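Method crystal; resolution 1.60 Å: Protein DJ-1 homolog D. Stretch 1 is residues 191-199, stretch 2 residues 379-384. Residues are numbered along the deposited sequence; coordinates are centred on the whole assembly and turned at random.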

# COMPACT_ATOMS: atom_id res chain seq x y z
N ILE C 191 -13.07 -31.41 -26.17
CA ILE C 191 -12.82 -31.78 -24.78
C ILE C 191 -13.60 -33.04 -24.42
O ILE C 191 -14.80 -33.13 -24.66
CB ILE C 191 -13.23 -30.65 -23.82
CG1 ILE C 191 -12.52 -29.35 -24.21
CG2 ILE C 191 -12.91 -31.04 -22.38
CD1 ILE C 191 -13.04 -28.12 -23.49
N THR C 192 -12.91 -34.01 -23.82
CA THR C 192 -13.54 -35.25 -23.41
C THR C 192 -13.18 -35.64 -21.99
O THR C 192 -12.11 -35.28 -21.49
CB THR C 192 -13.14 -36.42 -24.34
OG1 THR C 192 -11.71 -36.50 -24.41
CG2 THR C 192 -13.70 -36.21 -25.74
N GLY C 193 -14.08 -36.37 -21.34
CA GLY C 193 -13.86 -36.84 -19.98
C GLY C 193 -13.86 -35.76 -18.91
O GLY C 193 -13.32 -35.96 -17.83
N ALA C 194 -14.50 -34.62 -19.21
CA ALA C 194 -14.55 -33.51 -18.27
C ALA C 194 -15.70 -33.55 -17.27
O ALA C 194 -15.91 -32.61 -16.51
CB ALA C 194 -14.58 -32.19 -19.04
N ASN C 195 -16.46 -34.64 -17.27
CA ASN C 195 -17.57 -34.78 -16.33
C ASN C 195 -17.01 -35.21 -14.98
O ASN C 195 -17.13 -36.37 -14.59
CB ASN C 195 -18.58 -35.81 -16.84
CG ASN C 195 -19.79 -35.93 -15.93
OD1 ASN C 195 -20.37 -34.93 -15.52
ND2 ASN C 195 -20.18 -37.16 -15.63
N LYS C 196 -16.38 -34.27 -14.28
CA LYS C 196 -15.78 -34.55 -12.98
C LYS C 196 -16.12 -33.47 -11.96
O LYS C 196 -16.41 -32.33 -12.32
CB LYS C 196 -14.26 -34.64 -13.13
CG LYS C 196 -13.76 -35.69 -14.11
CD LYS C 196 -14.09 -37.10 -13.64
CE LYS C 196 -13.47 -38.14 -14.56
NZ LYS C 196 -13.93 -38.01 -15.97
N ARG C 197 -16.08 -33.84 -10.69
CA ARG C 197 -16.35 -32.90 -9.60
C ARG C 197 -15.04 -32.73 -8.84
O ARG C 197 -14.44 -33.70 -8.38
CB ARG C 197 -17.43 -33.46 -8.67
CG ARG C 197 -18.82 -33.49 -9.29
CD ARG C 197 -19.80 -34.23 -8.39
NE ARG C 197 -19.92 -33.62 -7.07
CZ ARG C 197 -20.45 -32.42 -6.84
NH1 ARG C 197 -20.92 -31.70 -7.85
NH2 ARG C 197 -20.53 -31.96 -5.60
N ILE C 198 -14.60 -31.48 -8.70
CA ILE C 198 -13.35 -31.18 -8.01
C ILE C 198 -13.56 -30.28 -6.80
O ILE C 198 -14.32 -29.31 -6.86
CB ILE C 198 -12.36 -30.48 -8.97
CG1 ILE C 198 -12.36 -31.19 -10.33
CG2 ILE C 198 -10.97 -30.47 -8.37
CD1 ILE C 198 -11.94 -32.64 -10.28
N LEU C 199 -12.89 -30.62 -5.69
CA LEU C 199 -12.99 -29.84 -4.46
C LEU C 199 -11.68 -29.10 -4.18
O LEU C 199 -10.60 -29.68 -4.24
CB LEU C 199 -13.30 -30.74 -3.27
CG LEU C 199 -13.32 -30.05 -1.90
CD1 LEU C 199 -14.46 -29.06 -1.85
CD2 LEU C 199 -13.46 -31.08 -0.79
N LEU C 379 -4.54 -37.74 -14.91
CA LEU C 379 -5.07 -38.65 -13.89
C LEU C 379 -6.59 -38.75 -13.93
O LEU C 379 -7.15 -39.80 -13.65
CB LEU C 379 -4.62 -38.22 -12.49
CG LEU C 379 -3.15 -38.43 -12.14
CD1 LEU C 379 -2.92 -38.03 -10.69
CD2 LEU C 379 -2.77 -39.89 -12.35
N LEU C 380 -7.25 -37.64 -14.27
CA LEU C 380 -8.70 -37.62 -14.34
C LEU C 380 -9.23 -38.13 -15.68
O LEU C 380 -10.43 -38.34 -15.85
CB LEU C 380 -9.23 -36.20 -14.10
CG LEU C 380 -9.13 -35.69 -12.66
CD1 LEU C 380 -9.51 -34.22 -12.60
CD2 LEU C 380 -10.04 -36.53 -11.76
N GLY C 381 -8.32 -38.33 -16.64
CA GLY C 381 -8.73 -38.82 -17.94
C GLY C 381 -9.36 -37.74 -18.81
O GLY C 381 -10.09 -38.05 -19.76
N ILE C 382 -9.09 -36.48 -18.49
CA ILE C 382 -9.62 -35.36 -19.26
C ILE C 382 -8.64 -35.04 -20.39
O ILE C 382 -7.44 -34.89 -20.16
CB ILE C 382 -9.78 -34.09 -18.40
CG1 ILE C 382 -10.68 -34.38 -17.20
CG2 ILE C 382 -10.38 -32.96 -19.24
CD1 ILE C 382 -10.80 -33.21 -16.23
N GLN C 383 -9.16 -34.92 -21.61
CA GLN C 383 -8.32 -34.63 -22.75
C GLN C 383 -8.86 -33.52 -23.64
O GLN C 383 -10.07 -33.34 -23.78
CB GLN C 383 -8.15 -35.88 -23.62
CG GLN C 383 -7.73 -37.12 -22.86
CD GLN C 383 -7.67 -38.33 -23.77
OE1 GLN C 383 -6.85 -38.40 -24.68
NE2 GLN C 383 -8.56 -39.30 -23.53
N VAL C 384 -7.94 -32.77 -24.23
CA VAL C 384 -8.28 -31.70 -25.17
C VAL C 384 -7.56 -32.13 -26.43
O VAL C 384 -6.33 -32.23 -26.45
CB VAL C 384 -7.75 -30.33 -24.72
CG1 VAL C 384 -8.08 -29.28 -25.77
CG2 VAL C 384 -8.38 -29.95 -23.39
O HOH W 1 -10.89 -38.07 -22.35
O HOH W 2 -10.48 -35.01 -26.55

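Short antiparallel pairings often rest on a single hydrogen-bonded couple of residues, with side chains and water finishing the joint, and these two segments of one chain illustrate the principle. Thr192 and Gln383 face each other as the hydrogen-bonded pair: Thr192 N donates to Gln383 O at 2.9 Å, and Gln383 N donates to Thr192 O at 3.0 Å, both nearly straight. The same carbonyls also receive CA-H contacts, from Ile191 CA to Gln383 O and from Ile382 CA to Thr192 O, each 3.3 Å, so each oxygen serves two neighbouring residues. Beyond this pair both backbones turn at glycines with positive phi. Gly381 ends the preceding helix in a Schellman motif, while at Gly193 a CB would point toward the partner and lie 2.5 Å from Gly381 O, a clash that glycine avoids.

The side chains sort by the faces of the ladder. Ile191 and Val384 share one face, where Ile191 CG1 meets Val384 CG2 at 4.3 Å. Thr192 and Gln383 occupy the other, and their polar groups recruit water: one molecule binds Thr192 OG1 (2.7 Å), donates to Gly381 O (2.7 Å) and accepts from Gln383 NE2 (2.9 Å), tying the pair to the helix end.

Past the ladder, packing becomes mostly apolar. Buried Ile382 touches Ala194, with CG2 4.3 Å from Ala194 CB, and Leu380 CD1 lies 3.7 Å from Ile198 CD1, branched chains filling the space between the segments. Lys196 combines both chemistries. Its CG lies 4.4 Å from Ile382 CD1, while its chain bends through m rotamers at chi1 and chi2 so that NZ donates to Gly193 O at 2.8 Å, bracing the turn within its own segment. Altogether the contact buries 419 Å², counting both sides.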